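Local coordinates for protein aminotransferase, class III (Thermomicrobium roseum, PDB 6IO1) that binds a pyridoxal phosphate cofactor and probably transfers amino groups as a thermostable, (S)-enantioselective omega-transaminase, at residues V43-A48 and Y53-A58; K403-T408 and I414-P419; D420-A425 and E440-A445; K14-H19 and E32-L37. All coordinates share one frame; numbering follows the deposited sequence.

Contact 1: residues V43-A48 and Y53-A58; sequences VWVWDA and YLDGFA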
loop_
_atom_site.group_PDB
_atom_site.type_symbol
_atom_site.label_atom_id
_atom_site.label_comp_id
_atom_site.label_asym_id
_atom_site.label_seq_id
_atom_site.Cartn_x
_atom_site.Cartn_y
_atom_site.Cartn_z
ATOM N N VAL B 43 -6.815 12.431 22.903
ATOM C CA VAL B 43 -7.267 11.046 22.936
ATOM C C VAL B 43 -8.769 10.938 22.694
ATOM O O VAL B 43 -9.337 9.847 22.814
ATOM C CB VAL B 43 -6.883 10.371 24.262
ATOM C CG1 VAL B 43 -5.401 10.564 24.552
ATOM C CG2 VAL B 43 -7.733 10.918 25.402
ATOM N N TRP B 44 -9.421 12.042 22.347
ATOM C CA TRP B 44 -10.871 12.109 22.242
ATOM C C TRP B 44 -11.304 12.195 20.787
ATOM O O TRP B 44 -10.637 12.832 19.967
ATOM C CB TRP B 44 -11.416 13.317 23.009
ATOM C CG TRP B 44 -11.009 13.338 24.443
ATOM C CD1 TRP B 44 -10.063 14.134 25.017
ATOM C CD2 TRP B 44 -11.535 12.518 25.490
ATOM N NE1 TRP B 44 -9.968 13.861 26.360
ATOM C CE2 TRP B 44 -10.861 12.872 26.675
ATOM C CE3 TRP B 44 -12.510 11.517 25.541
ATOM C CZ2 TRP B 44 -11.132 12.262 27.898
ATOM C CZ3 TRP B 44 -12.777 10.913 26.753
ATOM C CH2 TRP B 44 -12.091 11.287 27.916
ATOM N N VAL B 45 -12.437 11.559 20.485
ATOM C CA VAL B 45 -13.082 11.649 19.184
ATOM C C VAL B 45 -14.572 11.854 19.418
ATOM O O VAL B 45 -15.100 11.569 20.493
ATOM C CB VAL B 45 -12.842 10.401 18.304
ATOM C CG1 VAL B 45 -11.381 10.314 17.883
ATOM C CG2 VAL B 45 -13.267 9.141 19.041
ATOM N N TRP B 46 -15.243 12.404 18.415
ATOM C CA TRP B 46 -16.679 12.644 18.490
ATOM C C TRP B 46 -17.359 12.030 17.277
ATOM O O TRP B 46 -16.834 12.101 16.162
ATOM C CB TRP B 46 -16.992 14.142 18.572
ATOM C CG TRP B 46 -16.649 14.758 19.896
ATOM C CD1 TRP B 46 -17.502 14.998 20.934
ATOM C CD2 TRP B 46 -15.360 15.214 20.323
ATOM N NE1 TRP B 46 -16.823 15.576 21.981
ATOM C CE2 TRP B 46 -15.506 15.718 21.630
ATOM C CE3 TRP B 46 -14.096 15.246 19.725
ATOM C CZ2 TRP B 46 -14.437 16.246 22.351
ATOM C CZ3 TRP B 46 -13.035 15.770 20.443
ATOM C CH2 TRP B 46 -13.212 16.264 21.741
ATOM N N ASP B 47 -18.528 11.430 17.492
ATOM C CA ASP B 47 -19.252 10.840 16.378
ATOM C C ASP B 47 -20.162 11.884 15.729
ATOM O O ASP B 47 -20.232 13.039 16.154
ATOM C CB ASP B 47 -20.016 9.585 16.820
ATOM C CG ASP B 47 -21.178 9.872 17.768
ATOM O OD1 ASP B 47 -21.572 11.041 17.958
ATOM O OD2 ASP B 47 -21.715 8.892 18.329
ATOM N N ALA B 48 -20.872 11.466 14.678
ATOM C CA ALA B 48 -21.704 12.391 13.916
ATOM C C ALA B 48 -22.846 12.970 14.740
ATOM O O ALA B 48 -23.357 14.043 14.401
ATOM C CB ALA B 48 -22.260 11.692 12.675
ATOM N N TYR B 53 -16.049 9.951 22.632
ATOM C CA TYR B 53 -15.430 8.666 22.903
ATOM C C TYR B 53 -13.951 8.885 23.168
ATOM O O TYR B 53 -13.341 9.821 22.643
ATOM C CB TYR B 53 -15.575 7.683 21.730
ATOM C CG TYR B 53 -16.983 7.452 21.235
ATOM C CD1 TYR B 53 -17.603 8.362 20.388
ATOM C CD2 TYR B 53 -17.682 6.307 21.591
ATOM C CE1 TYR B 53 -18.885 8.146 19.925
ATOM C CE2 TYR B 53 -18.964 6.082 21.132
ATOM C CZ TYR B 53 -19.561 7.005 20.300
ATOM O OH TYR B 53 -20.839 6.783 19.841
ATOM N N LEU B 54 -13.378 8.010 23.989
ATOM C CA LEU B 54 -11.936 7.949 24.162
ATOM C C LEU B 54 -11.370 6.997 23.117
ATOM O O LEU B 54 -11.802 5.843 23.021
ATOM C CB LEU B 54 -11.570 7.480 25.571
ATOM C CG LEU B 54 -10.135 7.727 26.052
ATOM C CD1 LEU B 54 -10.099 7.865 27.564
ATOM C CD2 LEU B 54 -9.185 6.624 25.602
ATOM N N ASP B 55 -10.407 7.483 22.336
ATOM C CA ASP B 55 -9.815 6.696 21.256
ATOM C C ASP B 55 -8.814 5.727 21.879
ATOM O O ASP B 55 -7.594 5.897 21.807
ATOM C CB ASP B 55 -9.164 7.614 20.227
ATOM C CG ASP B 55 -9.001 6.956 18.872
ATOM O OD1 ASP B 55 -9.247 5.739 18.767
ATOM O OD2 ASP B 55 -8.632 7.659 17.908
ATOM N N GLY B 56 -9.357 4.677 22.500
ATOM C CA GLY B 56 -8.559 3.703 23.228
ATOM C C GLY B 56 -7.680 2.827 22.362
ATOM O O GLY B 56 -6.821 2.120 22.900
ATOM N N PHE B 57 -7.875 2.851 21.046
ATOM C CA PHE B 57 -7.065 2.083 20.114
ATOM C C PHE B 57 -6.188 2.976 19.248
ATOM O O PHE B 57 -5.472 2.464 18.380
ATOM C CB PHE B 57 -7.971 1.218 19.227
ATOM C CG PHE B 57 -7.348 -0.070 18.773
ATOM C CD1 PHE B 57 -6.786 -0.949 19.684
ATOM C CD2 PHE B 57 -7.347 -0.415 17.430
ATOM C CE1 PHE B 57 -6.223 -2.139 19.263
ATOM C CE2 PHE B 57 -6.785 -1.602 17.005
ATOM C CZ PHE B 57 -6.226 -2.465 17.922
ATOM N N ALA B 58 -6.213 4.292 19.483
ATOM C CA ALA B 58 -5.453 5.272 18.705
ATOM C C ALA B 58 -5.657 5.051 17.212
ATOM O O ALA B 58 -4.708 4.996 16.430
ATOM C CB ALA B 58 -3.968 5.245 19.066
#

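Contact 2: residues K403-T408 and I414-P419; sequences KLEAAT and IVRCTP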
loop_
_atom_site.group_PDB
_atom_site.type_symbol
_atom_site.label_atom_id
_atom_site.label_comp_id
_atom_site.label_asym_id
_atom_site.label_seq_id
_atom_site.Cartn_x
_atom_site.Cartn_y
_atom_site.Cartn_z
ATOM N N LYS B 403 -20.833 -8.056 21.194
ATOM C CA LYS B 403 -21.442 -7.563 22.426
ATOM C C LYS B 403 -20.496 -6.622 23.164
ATOM O O LYS B 403 -20.908 -5.557 23.634
ATOM C CB LYS B 403 -21.846 -8.734 23.320
ATOM C CG LYS B 403 -23.061 -9.511 22.846
ATOM C CD LYS B 403 -23.291 -10.728 23.728
ATOM C CE LYS B 403 -24.538 -11.491 23.316
ATOM N NZ LYS B 403 -24.632 -12.797 24.030
ATOM N N LEU B 404 -19.222 -7.009 23.284
ATOM C CA LEU B 404 -18.243 -6.137 23.927
ATOM C C LEU B 404 -18.061 -4.846 23.143
ATOM O O LEU B 404 -17.904 -3.773 23.733
ATOM C CB LEU B 404 -16.902 -6.859 24.078
ATOM C CG LEU B 404 -16.709 -7.774 25.289
ATOM C CD1 LEU B 404 -15.316 -8.388 25.288
ATOM C CD2 LEU B 404 -16.980 -7.035 26.590
ATOM N N GLU B 405 -18.080 -4.930 21.812
ATOM C CA GLU B 405 -17.950 -3.735 20.986
ATOM C C GLU B 405 -19.092 -2.766 21.263
ATOM O O GLU B 405 -18.868 -1.576 21.525
ATOM C CB GLU B 405 -17.925 -4.144 19.512
ATOM C CG GLU B 405 -17.500 -3.066 18.534
ATOM C CD GLU B 405 -17.441 -3.584 17.109
ATOM O OE1 GLU B 405 -18.495 -3.606 16.437
ATOM O OE2 GLU B 405 -16.345 -3.983 16.663
ATOM N N ALA B 406 -20.325 -3.275 21.242
ATOM C CA ALA B 406 -21.490 -2.437 21.504
ATOM C C ALA B 406 -21.464 -1.874 22.921
ATOM O O ALA B 406 -21.817 -0.711 23.136
ATOM C CB ALA B 406 -22.773 -3.231 21.263
ATOM N N ALA B 407 -21.082 -2.693 23.904
ATOM C CA ALA B 407 -21.060 -2.232 25.290
ATOM C C ALA B 407 -20.015 -1.142 25.501
ATOM O O ALA B 407 -20.290 -0.118 26.139
ATOM C CB ALA B 407 -20.810 -3.410 26.230
ATOM N N THR B 408 -18.799 -1.351 24.984
ATOM C CA THR B 408 -17.750 -0.346 25.121
ATOM C C THR B 408 -18.138 0.945 24.418
ATOM O O THR B 408 -17.955 2.039 24.968
ATOM C CB THR B 408 -16.429 -0.866 24.554
ATOM O OG1 THR B 408 -16.638 -1.339 23.218
ATOM C CG2 THR B 408 -15.873 -1.993 25.409
ATOM N N ILE B 414 -13.718 3.608 22.609
ATOM C CA ILE B 414 -13.475 2.816 21.373
ATOM C C ILE B 414 -12.217 1.978 21.617
ATOM O O ILE B 414 -11.131 2.561 21.744
ATOM C CB ILE B 414 -13.328 3.739 20.149
ATOM C CG1 ILE B 414 -14.649 4.437 19.813
ATOM C CG2 ILE B 414 -12.771 2.970 18.961
ATOM C CD1 ILE B 414 -14.522 5.509 18.767
ATOM N N VAL B 415 -12.392 0.659 21.678
ATOM C CA VAL B 415 -11.297 -0.329 21.903
ATOM C C VAL B 415 -11.549 -1.529 20.982
ATOM O O VAL B 415 -12.680 -1.667 20.483
ATOM C CB VAL B 415 -11.203 -0.763 23.378
ATOM C CG1 VAL B 415 -10.659 0.343 24.264
ATOM C CG2 VAL B 415 -12.534 -1.270 23.903
ATOM N N ARG B 416 -10.525 -2.348 20.745
ATOM C CA ARG B 416 -10.692 -3.488 19.855
ATOM C C ARG B 416 -11.340 -4.635 20.619
ATOM O O ARG B 416 -10.759 -5.154 21.572
ATOM C CB ARG B 416 -9.344 -3.907 19.277
ATOM C CG ARG B 416 -9.413 -5.142 18.413
ATOM C CD ARG B 416 -10.167 -4.861 17.128
ATOM N NE ARG B 416 -10.271 -6.046 16.281
ATOM C CZ ARG B 416 -11.416 -6.544 15.826
ATOM N NH1 ARG B 416 -12.566 -5.966 16.141
ATOM N NH2 ARG B 416 -11.410 -7.625 15.059
ATOM N N CYS B 417 -12.540 -5.031 20.216
ATOM C CA CYS B 417 -13.249 -6.122 20.870
ATOM C C CYS B 417 -13.268 -7.330 19.945
ATOM O O CYS B 417 -13.729 -7.236 18.803
ATOM C CB CYS B 417 -14.670 -5.699 21.250
ATOM S SG CYS B 417 -14.725 -4.325 22.427
ATOM N N THR B 418 -12.770 -8.457 20.440
ATOM C CA THR B 418 -12.603 -9.682 19.672
ATOM C C THR B 418 -13.166 -10.851 20.459
ATOM O O THR B 418 -13.436 -10.731 21.659
ATOM C CB THR B 418 -11.113 -9.924 19.367
ATOM O OG1 THR B 418 -10.456 -10.422 20.539
ATOM C CG2 THR B 418 -10.424 -8.645 18.910
ATOM N N PRO B 419 -13.320 -12.020 19.824
ATOM C CA PRO B 419 -13.781 -13.199 20.577
ATOM C C PRO B 419 -12.873 -13.564 21.735
ATOM O O PRO B 419 -13.294 -14.315 22.623
ATOM C CB PRO B 419 -13.807 -14.308 19.517
ATOM C CG PRO B 419 -14.006 -13.590 18.236
ATOM C CD PRO B 419 -13.269 -12.291 18.374
HETATM O O HOH W 1 -13.997 -3.773 17.881
#

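Contact 3: residues D420-A425 and E440-A445; sequences DGIVMA and EGVAAA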
loop_
_atom_site.group_PDB
_atom_site.type_symbol
_atom_site.label_atom_id
_atom_site.label_comp_id
_atom_site.label_asym_id
_atom_site.label_seq_id
_atom_site.Cartn_x
_atom_site.Cartn_y
_atom_site.Cartn_z
ATOM N N ASP B 420 -11.642 -13.057 21.755
ATOM C CA ASP B 420 -10.701 -13.335 22.828
ATOM C C ASP B 420 -10.719 -12.279 23.922
ATOM O O ASP B 420 -10.161 -12.520 24.997
ATOM C CB ASP B 420 -9.285 -13.458 22.261
ATOM C CG ASP B 420 -9.246 -14.272 20.981
ATOM O OD1 ASP B 420 -9.801 -15.388 20.980
ATOM O OD2 ASP B 420 -8.668 -13.802 19.976
ATOM N N GLY B 421 -11.342 -11.125 23.687
ATOM C CA GLY B 421 -11.355 -10.100 24.713
ATOM C C GLY B 421 -11.230 -8.675 24.218
ATOM O O GLY B 421 -11.777 -8.316 23.170
ATOM N N ILE B 422 -10.519 -7.844 24.980
ATOM C CA ILE B 422 -10.413 -6.414 24.702
ATOM C C ILE B 422 -8.947 -6.044 24.511
ATOM O O ILE B 422 -8.094 -6.418 25.322
ATOM C CB ILE B 422 -11.048 -5.573 25.827
ATOM C CG1 ILE B 422 -12.550 -5.849 25.912
ATOM C CG2 ILE B 422 -10.790 -4.093 25.601
ATOM C CD1 ILE B 422 -13.257 -5.070 26.999
ATOM N N VAL B 423 -8.662 -5.339 23.411
ATOM C CA VAL B 423 -7.273 -4.903 23.080
ATOM C C VAL B 423 -7.237 -3.372 23.122
ATOM O O VAL B 423 -8.091 -2.745 22.467
ATOM C CB VAL B 423 -6.833 -5.436 21.702
ATOM C CG1 VAL B 423 -5.396 -5.052 21.384
ATOM C CG2 VAL B 423 -7.022 -6.942 21.596
ATOM N N MET B 424 -6.277 -2.805 23.857
ATOM C CA MET B 424 -6.177 -1.327 23.985
ATOM C C MET B 424 -4.806 -0.833 23.510
ATOM O O MET B 424 -3.784 -1.379 23.968
ATOM C CB MET B 424 -6.383 -0.904 25.442
ATOM C CG MET B 424 -7.798 -1.126 25.939
ATOM S SD MET B 424 -7.888 -1.218 27.744
ATOM C CE MET B 424 -7.159 -2.830 28.027
ATOM N N ALA B 425 -4.806 0.176 22.633
ATOM C CA ALA B 425 -3.584 0.813 22.137
ATOM C C ALA B 425 -3.793 2.321 22.111
ATOM O O ALA B 425 -3.870 2.935 21.043
ATOM C CB ALA B 425 -3.217 0.281 20.750
ATOM N N GLU B 440 -12.162 2.481 33.675
ATOM C CA GLU B 440 -13.550 2.407 34.210
ATOM C C GLU B 440 -14.509 1.982 33.095
ATOM O O GLU B 440 -15.366 1.114 33.353
ATOM C CB GLU B 440 -13.960 3.762 34.789
ATOM C CG GLU B 440 -13.174 4.153 36.027
ATOM C CD GLU B 440 -13.385 3.243 37.227
ATOM O OE1 GLU B 440 -14.233 2.334 37.136
ATOM O OE2 GLU B 440 -12.700 3.447 38.248
ATOM N N GLY B 441 -14.343 2.550 31.899
ATOM C CA GLY B 441 -15.185 2.179 30.769
ATOM C C GLY B 441 -15.047 0.704 30.434
ATOM O O GLY B 441 -16.050 0.013 30.231
ATOM N N VAL B 442 -13.807 0.198 30.383
ATOM C CA VAL B 442 -13.598 -1.210 30.049
ATOM C C VAL B 442 -14.225 -2.112 31.106
ATOM O O VAL B 442 -14.903 -3.097 30.779
ATOM C CB VAL B 442 -12.094 -1.494 29.878
ATOM C CG1 VAL B 442 -11.828 -3.001 29.878
ATOM C CG2 VAL B 442 -11.577 -0.859 28.598
ATOM N N ALA B 443 -14.013 -1.792 32.386
ATOM C CA ALA B 443 -14.572 -2.610 33.461
ATOM C C ALA B 443 -16.095 -2.626 33.403
ATOM O O ALA B 443 -16.727 -3.684 33.531
ATOM C CB ALA B 443 -14.091 -2.092 34.814
ATOM N N ALA B 444 -16.681 -1.445 33.186
ATOM C CA ALA B 444 -18.153 -1.303 33.094
ATOM C C ALA B 444 -18.679 -2.096 31.892
ATOM O O ALA B 444 -19.705 -2.788 32.046
ATOM C CB ALA B 444 -18.510 0.160 32.983
ATOM N N ALA B 445 -17.977 -2.027 30.754
ATOM C CA ALA B 445 -18.401 -2.747 29.529
ATOM C C ALA B 445 -18.384 -4.258 29.789
ATOM O O ALA B 445 -19.351 -4.938 29.397
ATOM C CB ALA B 445 -17.490 -2.377 28.385
#

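Contact 4: residues K14-H19 and E32-L37; sequences KDIAHH and EGPLVL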
loop_
_atom_site.group_PDB
_atom_site.type_symbol
_atom_site.label_atom_id
_atom_site.label_comp_id
_atom_site.label_asym_id
_atom_site.label_seq_id
_atom_site.Cartn_x
_atom_site.Cartn_y
_atom_site.Cartn_z
ATOM N N LYS B 14 -25.678 6.571 3.238
ATOM C CA LYS B 14 -24.687 6.512 2.170
ATOM C C LYS B 14 -23.626 5.458 2.456
ATOM O O LYS B 14 -23.174 4.759 1.541
ATOM C CB LYS B 14 -24.034 7.881 1.982
ATOM C CG LYS B 14 -24.900 8.922 1.296
ATOM C CD LYS B 14 -24.171 10.255 1.230
ATOM C CE LYS B 14 -24.793 11.188 0.205
ATOM N NZ LYS B 14 -24.238 12.567 0.314
ATOM N N ASP B 15 -23.205 5.337 3.717
ATOM C CA ASP B 15 -22.215 4.327 4.072
ATOM C C ASP B 15 -22.758 2.927 3.831
ATOM O O ASP B 15 -22.071 2.071 3.264
ATOM C CB ASP B 15 -21.790 4.495 5.530
ATOM C CG ASP B 15 -20.619 3.609 5.895
ATOM O OD1 ASP B 15 -19.463 4.021 5.664
ATOM O OD2 ASP B 15 -20.854 2.492 6.402
ATOM N N ILE B 16 -23.994 2.672 4.270
ATOM C CA ILE B 16 -24.595 1.361 4.037
ATOM C C ILE B 16 -24.720 1.094 2.541
ATOM O O ILE B 16 -24.495 -0.030 2.073
ATOM C CB ILE B 16 -25.957 1.261 4.749
ATOM C CG1 ILE B 16 -25.766 1.237 6.265
ATOM C CG2 ILE B 16 -26.717 0.021 4.293
ATOM C CD1 ILE B 16 -27.051 1.404 7.043
ATOM N N ALA B 17 -25.062 2.125 1.766
ATOM C CA ALA B 17 -25.304 1.933 0.340
ATOM C C ALA B 17 -24.014 1.704 -0.444
ATOM O O ALA B 17 -24.005 0.927 -1.406
ATOM C CB ALA B 17 -26.065 3.132 -0.225
ATOM N N HIS B 18 -22.917 2.369 -0.065
ATOM C CA HIS B 18 -21.759 2.445 -0.949
ATOM C C HIS B 18 -20.411 2.055 -0.349
ATOM O O HIS B 18 -19.441 1.968 -1.109
ATOM C CB HIS B 18 -21.619 3.868 -1.517
ATOM C CG HIS B 18 -22.862 4.387 -2.168
ATOM N ND1 HIS B 18 -23.371 3.855 -3.333
ATOM C CD2 HIS B 18 -23.694 5.399 -1.823
ATOM C CE1 HIS B 18 -24.463 4.513 -3.676
ATOM N NE2 HIS B 18 -24.682 5.456 -2.776
ATOM N N HIS B 19 -20.302 1.816 0.955
ATOM C CA HIS B 19 -18.999 1.614 1.586
ATOM C C HIS B 19 -18.809 0.144 1.945
ATOM O O HIS B 19 -19.502 -0.384 2.822
ATOM C CB HIS B 19 -18.833 2.496 2.820
ATOM C CG HIS B 19 -17.440 2.498 3.368
ATOM N ND1 HIS B 19 -17.128 2.997 4.615
ATOM C CD2 HIS B 19 -16.275 2.056 2.838
ATOM C CE1 HIS B 19 -15.832 2.863 4.827
ATOM N NE2 HIS B 19 -15.290 2.295 3.765
ATOM N N GLU B 32 -27.171 -2.465 11.002
ATOM C CA GLU B 32 -26.964 -1.508 12.080
ATOM C C GLU B 32 -26.318 -0.198 11.649
ATOM O O GLU B 32 -26.484 0.807 12.346
ATOM C CB GLU B 32 -26.104 -2.129 13.191
ATOM C CG GLU B 32 -26.603 -3.477 13.679
ATOM C CD GLU B 32 -25.690 -4.090 14.722
ATOM O OE1 GLU B 32 -24.707 -3.428 15.117
ATOM O OE2 GLU B 32 -25.956 -5.233 15.148
ATOM N N GLY B 33 -25.592 -0.178 10.535
ATOM C CA GLY B 33 -24.933 1.027 10.095
ATOM C C GLY B 33 -23.593 1.212 10.776
ATOM O O GLY B 33 -23.230 0.472 11.696
ATOM N N PRO B 34 -22.830 2.205 10.336
ATOM C CA PRO B 34 -21.498 2.432 10.892
ATOM C C PRO B 34 -21.519 3.398 12.073
ATOM O O PRO B 34 -22.529 4.033 12.380
ATOM C CB PRO B 34 -20.753 3.052 9.707
ATOM C CG PRO B 34 -21.809 3.901 9.075
ATOM C CD PRO B 34 -23.106 3.117 9.212
ATOM N N LEU B 35 -20.369 3.489 12.736
ATOM C CA LEU B 35 -20.107 4.531 13.722
ATOM C C LEU B 35 -19.253 5.587 13.030
ATOM O O LEU B 35 -18.078 5.347 12.731
ATOM C CB LEU B 35 -19.408 3.966 14.957
ATOM C CG LEU B 35 -18.983 4.986 16.017
ATOM C CD1 LEU B 35 -20.164 5.847 16.440
ATOM C CD2 LEU B 35 -18.367 4.290 17.222
ATOM N N VAL B 36 -19.840 6.751 12.778
ATOM C CA VAL B 36 -19.217 7.790 11.966
ATOM C C VAL B 36 -18.519 8.768 12.901
ATOM O O VAL B 36 -19.175 9.497 13.650
ATOM C CB VAL B 36 -20.246 8.506 11.084
ATOM C CG1 VAL B 36 -19.563 9.544 10.207
ATOM C CG2 VAL B 36 -21.013 7.500 10.237
ATOM N N LEU B 37 -17.191 8.799 12.843
ATOM C CA LEU B 37 -16.385 9.711 13.645
ATOM C C LEU B 37 -16.013 10.918 12.794
ATOM O O LEU B 37 -15.563 10.764 11.654
ATOM C CB LEU B 37 -15.129 9.014 14.166
ATOM C CG LEU B 37 -15.378 7.762 15.010
ATOM C CD1 LEU B 37 -14.066 7.175 15.502
ATOM C CD2 LEU B 37 -16.300 8.080 16.177
#

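Contact 1: residues V43-A48 and Y53-A58
V43, V45, Y53 and D55 supply the backbone hydrogen bonds of this contact. V45 and Y53 form a hydrogen-bonded antiparallel pair. V45 N gives to Y53 O at 2.9 Å, and Y53 N gives to V45 O at 2.8 Å. D55 N gives to V43 O at 2.6 Å and meets it nearly head-on. W44 and L54 are the non-hydrogen-bonded pair between these links.

One side-chain bond extends the pairing. Y53 OH donates to D47 OD2 at 2.7 Å. The hydroxyl comes to the anti side of the carboxylate, 34° out of its plane. The carboxylate stands at the edge of the Y53 ring, with the two planes 66° apart. D47 CG lies between its own backbone N and carbonyl carbon (chi1 68°), which swings the acid across to the tyrosine. D47 OD1 accepts from the backbone N of K51, so both oxygens are held. A phenylalanine in place of Y53 would probably leave D47 OD2 without this donor and the carboxylate freer to turn.

The apolar contacts fall on two faces. On one, W44 CZ3 touches L54 CB at 3.8 Å, and V43 CG2 runs beside L54 CG at 4.0 Å. R52 adds a cation-pi contact to W44. On the other, the V45 and Y53 side chains cross at about a right angle, V45 CG2 lying 3.8 Å from Y53 CB, and I414 packs on both residues. D55 OD2 lies against V45 CG1 and is hydrogen-bonded to H67 NE2. This is a beta hairpin, formed by strands 44-47 and 52-55 within a larger mixed sheet.

Contact 2: residues K403-T408 and I414-P419
C417 reaches from its strand to rest against the backbone of helix 400-410. Its CB comes within 3.5 Å of E405 N and 3.8 Å of L404 CB. SG is anti to the carbonyl carbon (chi1 -62°), which lays it against the helix. There it touches L404 C at 3.5 Å and T408 OG1 at 3.6 Å. The sulfur is thus bedded on one helical turn.

T408 closes the next part of the contact. Its CG2 meets V415 CG2 at 3.7 Å. An alanine at T408 would probably open a gap beside V415 CG2 and leave the C417 sulfur less covered.

The polar side is bridged by water. One water donates to E405 OE2 at 2.7 Å. It accepts from R416 NH1 and from C417 N, the latter at 3.0 Å. E405 OE2 and R416 NH1 themselves stay 4.3 Å apart, too far for a salt bridge. F90 of the second subunit packs on both side chains. The helix and the short strand segment run roughly antiparallel, at 151°. This is alpha/beta packing: helix 400-410 lies on one face of the mixed sheet of a class-III aminotransferase, with T408 CG2 and the C417 sulfur at the interface.

Contact 3: residues D420-A425 and E440-A445
I422 stretches out and M424 bends, and both end at V442. In I422, CG1 is anti to the carbonyl carbon, and chi2 of 180° carries CD1 straight out from the strand. M424 leaves its backbone in the same sense but kinks at chi3 (-73°). The kink turns the terminal methyl aside, and the sulfur is the atom that touches. On the helix, V442 has CG1 anti to its backbone N (chi1 166°), and its two methyls are divided between the two partners.

I422 CD1 meets V442 CG1 tip to tip at 3.8 Å. M424 SD meets V442 CG2 at the same separation, 3.8 Å, with the methionine chain slanting across the valine. The backbones stay well apart: the nearest pair of CA atoms, in I422 and V442, is 8.1 Å apart. Side chains alone span the gap. All three are buried and apolar, so the link rests on van der Waals packing.

I422 and M424 are two residues apart on the strand. They therefore project from the same face of the sheet. V423, between them, faces the other way and packs on R416, L381 and F57.

The strand 421-424 lies between strands 413-418 and 379-384. The helix 432-450 covers the face that carries I422 and M424. V415 of the neighbouring strand touches both of these residues, and I413 touches V442. Helix 400-410 lies on the same face: its L404 packs on I422, while A445 meets A407 and T408.

Contact 4: residues K14-H19 and E32-L37
D15 bonds its carboxylate to two histidines and rests it on P34. H19 ND1 donates to D15 OD1 at 2.8 Å, with an N-H...O angle of 151°. The oxygen lies nearly in the plane of the imidazole; the donor comes to its syn side, tilted out of the carboxylate plane. H21 NE2 bonds to the other oxygen, OD2. The two donors fix the rotation of the acid and would probably favour its ionised form. H19 is tied to the same residue a second time, since H19 N gives to D15 O at 2.9 Å, closing the last helical turn.

P34 supplies the partner across the contact. D15 CG is anti to its backbone N (chi1 -172°), and this sends the acid out toward the proline ring. D15 OD2 comes to 3.2 Å from P34 CG and 3.4 Å from P34 CB. D15 CB also touches P34 CG, at 3.6 Å. Here a carboxylate lies against aliphatic ring carbons.

I16 makes the second patch. Its CD1 comes to 3.7 Å from G33 CA, and its CG1 sits more loosely by P34 CD, at 4.4 Å. G33 has positive phi (84°). With these backbone angles a CB on G33 would probably press on E32 O and crowd P34 CD.

The contact joins the end of helix 8-18 to the turn between helix 26-32 and strand 35-41. L29 of helix 26-32 packs on both D15 and P34, and V12 also touches P34. The second subunit lies close by: its E99 forms a salt bridge with K14, and one of its strands pairs in parallel with L35 and V36.

Along the chain the order is contact 4, contact 1, contact 2, contact 3. All four reach one seven-stranded mixed sheet. Contact 4 leads into its strand 35-41, contact 1 forms the next two strands, and contacts 2 and 3 lie on strands 413-418 and 421-424. Strand 52-55 pairs with 413-418, so N-terminal and C-terminal parts of the chain share the sheet. Contacts 2 and 3 are closest, with centres about 7 Å apart; contacts 3 and 4 are farthest, with centres about 24 Å apart. The centre of contact 1 lies about 14 Å from those of both 2 and 3. Contacts 2 and 4 also touch the second subunit, which ties this sheet to the dimer.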